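PDB 4Y4Q: sortase, SrtB family from Streptococcus pneumoniae PCS8235, which probably catalyses the sortase-type transpeptidation that builds or attaches the type II pilus on the pneumococcal surface. Local coordinates for residues Lys143-Tyr155 / Ser202-Pro214. Residues are numbered along the deposited sequence; the frame is centred on the assembly and turned at random.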
loop_
_atom_site.group_PDB
_atom_site.type_symbol
_atom_site.label_atom_id
_atom_site.label_comp_id
_atom_site.label_asym_id
_atom_site.label_seq_id
_atom_site.Cartn_x
_atom_site.Cartn_y
_atom_site.Cartn_z
ATOM N N LYS A 143 3.197 -6.083 11.794
ATOM C CA LYS A 143 4.259 -7.050 12.083
ATOM C C LYS A 143 5.549 -6.652 11.392
ATOM O O LYS A 143 6.625 -7.114 11.768
ATOM C CB LYS A 143 3.867 -8.476 11.680
ATOM C CG LYS A 143 2.641 -9.019 12.381
ATOM C CD LYS A 143 2.530 -10.523 12.178
ATOM C CE LYS A 143 1.201 -11.058 12.704
ATOM N NZ LYS A 143 1.086 -12.523 12.446
ATOM N N PHE A 144 5.446 -5.791 10.384
ATOM C CA PHE A 144 6.642 -5.291 9.707
ATOM C C PHE A 144 7.476 -4.371 10.610
ATOM O O PHE A 144 8.591 -3.993 10.256
ATOM C CB PHE A 144 6.273 -4.582 8.396
ATOM C CG PHE A 144 5.873 -5.528 7.288
ATOM C CD1 PHE A 144 4.561 -5.968 7.166
ATOM C CD2 PHE A 144 6.818 -5.994 6.383
ATOM C CE1 PHE A 144 4.199 -6.857 6.145
ATOM C CE2 PHE A 144 6.460 -6.881 5.355
ATOM C CZ PHE A 144 5.155 -7.313 5.238
ATOM N N ALA A 145 6.950 -4.023 11.781
ATOM C CA ALA A 145 7.739 -3.265 12.748
ATOM C C ALA A 145 8.839 -4.128 13.373
ATOM O O ALA A 145 9.789 -3.601 13.954
ATOM C CB ALA A 145 6.849 -2.661 13.823
ATOM N N ASP A 146 8.711 -5.448 13.243
ATOM C CA ASP A 146 9.733 -6.379 13.728
ATOM C C ASP A 146 10.834 -6.592 12.680
ATOM O O ASP A 146 10.548 -6.863 11.508
ATOM C CB ASP A 146 9.101 -7.716 14.117
ATOM C CG ASP A 146 10.118 -8.703 14.666
ATOM O OD1 ASP A 146 10.651 -8.464 15.776
ATOM O OD2 ASP A 146 10.382 -9.720 13.987
ATOM N N GLN A 147 12.087 -6.449 13.107
ATOM C CA GLN A 147 13.239 -6.526 12.210
ATOM C C GLN A 147 13.209 -7.798 11.357
ATOM O O GLN A 147 13.295 -7.744 10.132
ATOM C CB GLN A 147 14.545 -6.467 13.025
ATOM C CG GLN A 147 15.837 -6.351 12.188
ATOM C CD GLN A 147 15.905 -5.051 11.386
ATOM O OE1 GLN A 147 15.621 -5.025 10.179
ATOM N NE2 GLN A 147 16.270 -3.963 12.057
ATOM N N GLU A 148 13.068 -8.938 12.020
ATOM C CA GLU A 148 13.071 -10.235 11.350
ATOM C C GLU A 148 11.931 -10.395 10.336
ATOM O O GLU A 148 12.146 -10.793 9.190
ATOM C CB GLU A 148 13.004 -11.334 12.412
ATOM C CG GLU A 148 13.444 -12.699 11.954
ATOM C CD GLU A 148 13.537 -13.676 13.117
ATOM O OE1 GLU A 148 14.291 -13.387 14.079
ATOM O OE2 GLU A 148 12.840 -14.718 13.073
ATOM N N PHE A 149 10.713 -10.086 10.757
ATOM C CA PHE A 149 9.575 -10.192 9.863
ATOM C C PHE A 149 9.782 -9.258 8.659
ATOM O O PHE A 149 9.510 -9.633 7.508
ATOM C CB PHE A 149 8.291 -9.845 10.627
ATOM C CG PHE A 149 7.022 -10.183 9.887
ATOM C CD1 PHE A 149 6.511 -9.313 8.928
ATOM C CD2 PHE A 149 6.330 -11.354 10.165
ATOM C CE1 PHE A 149 5.338 -9.608 8.241
ATOM C CE2 PHE A 149 5.152 -11.659 9.489
ATOM C CZ PHE A 149 4.657 -10.779 8.521
ATOM N N PHE A 150 10.282 -8.055 8.915
ATOM C CA PHE A 150 10.571 -7.125 7.826
ATOM C C PHE A 150 11.625 -7.690 6.875
ATOM O O PHE A 150 11.481 -7.587 5.662
ATOM C CB PHE A 150 11.055 -5.767 8.353
ATOM C CG PHE A 150 11.401 -4.789 7.255
ATOM C CD1 PHE A 150 10.419 -3.963 6.708
ATOM C CD2 PHE A 150 12.694 -4.711 6.749
ATOM C CE1 PHE A 150 10.723 -3.058 5.687
ATOM C CE2 PHE A 150 13.012 -3.810 5.730
ATOM C CZ PHE A 150 12.023 -2.981 5.198
ATOM N N ASP A 151 12.694 -8.261 7.426
ATOM C CA ASP A 151 13.781 -8.763 6.594
ATOM C C ASP A 151 13.308 -9.903 5.706
ATOM O O ASP A 151 13.793 -10.073 4.588
ATOM C CB ASP A 151 14.966 -9.232 7.451
ATOM C CG ASP A 151 15.677 -8.076 8.161
ATOM O OD1 ASP A 151 15.522 -6.912 7.726
ATOM O OD2 ASP A 151 16.394 -8.332 9.152
ATOM N N GLN A 152 12.344 -10.674 6.198
ATOM C CA GLN A 152 11.981 -11.920 5.540
ATOM C C GLN A 152 10.773 -11.845 4.597
ATOM O O GLN A 152 10.512 -12.800 3.869
ATOM C CB GLN A 152 11.786 -13.027 6.585
ATOM C CG GLN A 152 13.030 -13.275 7.443
ATOM C CD GLN A 152 13.262 -14.748 7.729
ATOM O OE1 GLN A 152 12.333 -15.479 8.069
ATOM N NE2 GLN A 152 14.506 -15.193 7.576
ATOM N N HIS A 153 9.994 -10.785 4.736
ATOM C CA HIS A 153 8.927 -10.535 3.807
ATOM C C HIS A 153 9.448 -9.390 2.984
ATOM O O HIS A 153 9.504 -8.249 3.444
ATOM C CB HIS A 153 7.651 -10.126 4.543
ATOM C CG HIS A 153 7.159 -11.153 5.515
ATOM N ND1 HIS A 153 7.599 -11.212 6.821
ATOM C CD2 HIS A 153 6.266 -12.159 5.373
ATOM C CE1 HIS A 153 6.997 -12.211 7.439
ATOM N NE2 HIS A 153 6.183 -12.802 6.584
ATOM N N ARG A 154 9.828 -9.694 1.754
ATOM C CA ARG A 154 10.269 -8.653 0.847
ATOM C C ARG A 154 9.368 -8.518 -0.377
ATOM O O ARG A 154 9.167 -7.423 -0.884
ATOM C CB ARG A 154 11.712 -8.954 0.417
ATOM C CG ARG A 154 12.313 -7.974 -0.579
ATOM C CD ARG A 154 13.810 -8.178 -0.653
ATOM N NE ARG A 154 14.444 -7.535 -1.799
ATOM C CZ ARG A 154 15.763 -7.452 -1.958
ATOM N NH1 ARG A 154 16.574 -7.955 -1.034
ATOM N NH2 ARG A 154 16.276 -6.869 -3.030
ATOM N N TYR A 155 8.828 -9.633 -0.852
ATOM C CA TYR A 155 8.154 -9.635 -2.145
ATOM C C TYR A 155 6.652 -9.889 -2.057
ATOM O O TYR A 155 6.130 -10.427 -1.065
ATOM C CB TYR A 155 8.802 -10.654 -3.103
ATOM C CG TYR A 155 10.281 -10.426 -3.366
ATOM C CD1 TYR A 155 10.714 -9.458 -4.269
ATOM C CD2 TYR A 155 11.244 -11.195 -2.725
ATOM C CE1 TYR A 155 12.067 -9.259 -4.514
ATOM C CE2 TYR A 155 12.594 -11.003 -2.965
ATOM C CZ TYR A 155 13.001 -10.031 -3.853
ATOM O OH TYR A 155 14.349 -9.849 -4.092
ATOM N N SER A 202 13.811 9.070 5.164
ATOM C CA SER A 202 14.496 9.580 6.351
ATOM C C SER A 202 13.757 9.265 7.650
ATOM O O SER A 202 14.366 9.251 8.715
ATOM C CB SER A 202 14.757 11.094 6.244
ATOM O OG SER A 202 13.546 11.825 6.172
ATOM N N VAL A 203 12.452 9.019 7.567
ATOM C CA VAL A 203 11.663 8.729 8.767
ATOM C C VAL A 203 11.319 7.234 8.889
ATOM O O VAL A 203 10.446 6.841 9.675
ATOM C CB VAL A 203 10.375 9.583 8.813
ATOM C CG1 VAL A 203 10.729 11.073 8.872
ATOM C CG2 VAL A 203 9.504 9.299 7.602
ATOM N N ALA A 204 12.021 6.405 8.118
ATOM C CA ALA A 204 11.755 4.970 8.090
ATOM C C ALA A 204 12.056 4.325 9.441
ATOM O O ALA A 204 13.032 4.692 10.091
ATOM C CB ALA A 204 12.591 4.312 7.014
ATOM N N MET A 205 11.230 3.369 9.864
ATOM C CA MET A 205 11.563 2.566 11.042
ATOM C C MET A 205 12.423 1.377 10.605
ATOM O O MET A 205 13.366 0.989 11.297
ATOM C CB MET A 205 10.301 2.108 11.774
ATOM C CG MET A 205 10.576 1.062 12.866
ATOM S SD MET A 205 9.175 0.762 13.962
ATOM C CE MET A 205 9.945 -0.247 15.237
ATOM N N HIS A 206 12.086 0.796 9.454
ATOM C CA HIS A 206 12.984 -0.138 8.771
ATOM C C HIS A 206 12.998 0.232 7.286
ATOM O O HIS A 206 12.013 0.757 6.758
ATOM C CB HIS A 206 12.515 -1.596 8.934
ATOM C CG HIS A 206 12.408 -2.047 10.360
ATOM N ND1 HIS A 206 13.510 -2.256 11.161
ATOM C CD2 HIS A 206 11.327 -2.329 11.127
ATOM C CE1 HIS A 206 13.113 -2.644 12.363
ATOM N NE2 HIS A 206 11.793 -2.700 12.366
ATOM N N LYS A 207 14.105 -0.046 6.607
ATOM C CA LYS A 207 14.156 0.154 5.164
ATOM C C LYS A 207 15.244 -0.715 4.593
ATOM O O LYS A 207 16.142 -1.128 5.319
ATOM C CB LYS A 207 14.436 1.623 4.818
ATOM C CG LYS A 207 15.793 2.114 5.312
ATOM C CD LYS A 207 15.988 3.585 4.968
ATOM C CE LYS A 207 17.185 4.156 5.709
ATOM N NZ LYS A 207 17.472 5.536 5.255
ATOM N N ARG A 208 15.152 -1.020 3.300
ATOM C CA ARG A 208 16.251 -1.694 2.604
ATOM C C ARG A 208 16.661 -0.826 1.433
ATOM O O ARG A 208 15.832 -0.135 0.853
ATOM C CB ARG A 208 15.857 -3.100 2.119
ATOM C CG ARG A 208 14.530 -3.176 1.365
ATOM C CD ARG A 208 14.295 -4.579 0.769
ATOM N NE ARG A 208 14.323 -5.618 1.797
ATOM C CZ ARG A 208 13.259 -6.019 2.485
ATOM N NH1 ARG A 208 12.076 -5.477 2.237
ATOM N NH2 ARG A 208 13.381 -6.968 3.417
ATOM N N ASP A 209 17.938 -0.857 1.086
ATOM C CA ASP A 209 18.422 -0.073 -0.037
ATOM C C ASP A 209 18.048 -0.750 -1.358
ATOM O O ASP A 209 18.558 -1.823 -1.666
ATOM C CB ASP A 209 19.941 0.086 0.064
ATOM C CG ASP A 209 20.458 1.259 -0.743
ATOM O OD1 ASP A 209 20.003 1.438 -1.896
ATOM O OD2 ASP A 209 21.313 2.009 -0.223
ATOM N N ILE A 210 17.136 -0.150 -2.123
ATOM C CA ILE A 210 16.902 -0.591 -3.507
ATOM C C ILE A 210 16.907 0.573 -4.500
ATOM O O ILE A 210 16.949 1.745 -4.104
ATOM C CB ILE A 210 15.608 -1.429 -3.683
ATOM C CG1 ILE A 210 14.352 -0.563 -3.571
ATOM C CG2 ILE A 210 15.561 -2.597 -2.691
ATOM C CD1 ILE A 210 13.070 -1.364 -3.849
ATOM N N SER A 211 16.867 0.243 -5.788
ATOM C CA SER A 211 16.982 1.253 -6.843
ATOM C C SER A 211 15.695 2.061 -6.968
ATOM O O SER A 211 14.672 1.539 -7.424
ATOM C CB SER A 211 17.326 0.591 -8.178
ATOM O OG SER A 211 17.526 1.560 -9.192
ATOM N N LEU A 212 15.752 3.329 -6.567
ATOM C CA LEU A 212 14.551 4.158 -6.488
ATOM C C LEU A 212 14.704 5.522 -7.141
ATOM O O LEU A 212 15.606 6.301 -6.805
ATOM C CB LEU A 212 14.119 4.343 -5.036
ATOM C CG LEU A 212 13.022 3.387 -4.591
ATOM C CD1 LEU A 212 12.534 3.760 -3.200
ATOM C CD2 LEU A 212 11.892 3.424 -5.606
ATOM N N SER A 213 13.794 5.814 -8.061
ATOM C CA SER A 213 13.802 7.087 -8.770
ATOM C C SER A 213 12.368 7.569 -9.031
ATOM O O SER A 213 11.420 6.779 -8.960
ATOM C CB SER A 213 14.584 6.955 -10.084
ATOM O OG SER A 213 14.012 5.970 -10.924
ATOM N N PRO A 214 12.226 8.817 -9.439
ATOM C CA PRO A 214 10.893 9.343 -9.702
ATOM C C PRO A 214 10.284 8.452 -10.767
ATOM O O PRO A 214 9.077 8.207 -10.757
ATOM C CB PRO A 214 11.175 10.732 -10.270
ATOM C CG PRO A 214 12.467 11.131 -9.645
ATOM C CD PRO A 214 13.262 9.864 -9.507
#
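An offset cation-pi stack ties the short helix 147-152 to strand 206-207 of the sortase beta-barrel and the residue that follows it: the guanidinium of Arg208 lies flat on the ring of Phe150, the planes 2° apart and the centres 4.6 Å from each other. The bend of Arg208 at chi3 (57°) lets it lie so with NH2 donating to Phe150 O at 3.0 Å, near the helix C-terminal end. On the opposite guanidinium face run the methylenes of Arg154, its CD 3.6 Å from Arg208 NE. The like charges come close, Arg154 NE to Arg208 NE 4.1 Å, which the salt bridge of Arg154 with Glu168 probably offsets. Arg208 NH1 bonds to Ile169 O. Two residues earlier, His206 sets its CB over the other face of the Phe150 ring, 3.6 Å from the centroid, sandwiching it, while its imidazole ends beside the turn just before the helix. There NE2 gives its hydrogen to Ala145 O at 2.7 Å, within the imidazole plane but well above the carbonyl plane. Met205 lays SD 4.1 Å from Ala145 CB. Met205 and His206 share Met172 of strand 163-176 as partner, a classic beta bulge: a short helix packed beside a bulged edge strand of the sortase beta-barrel.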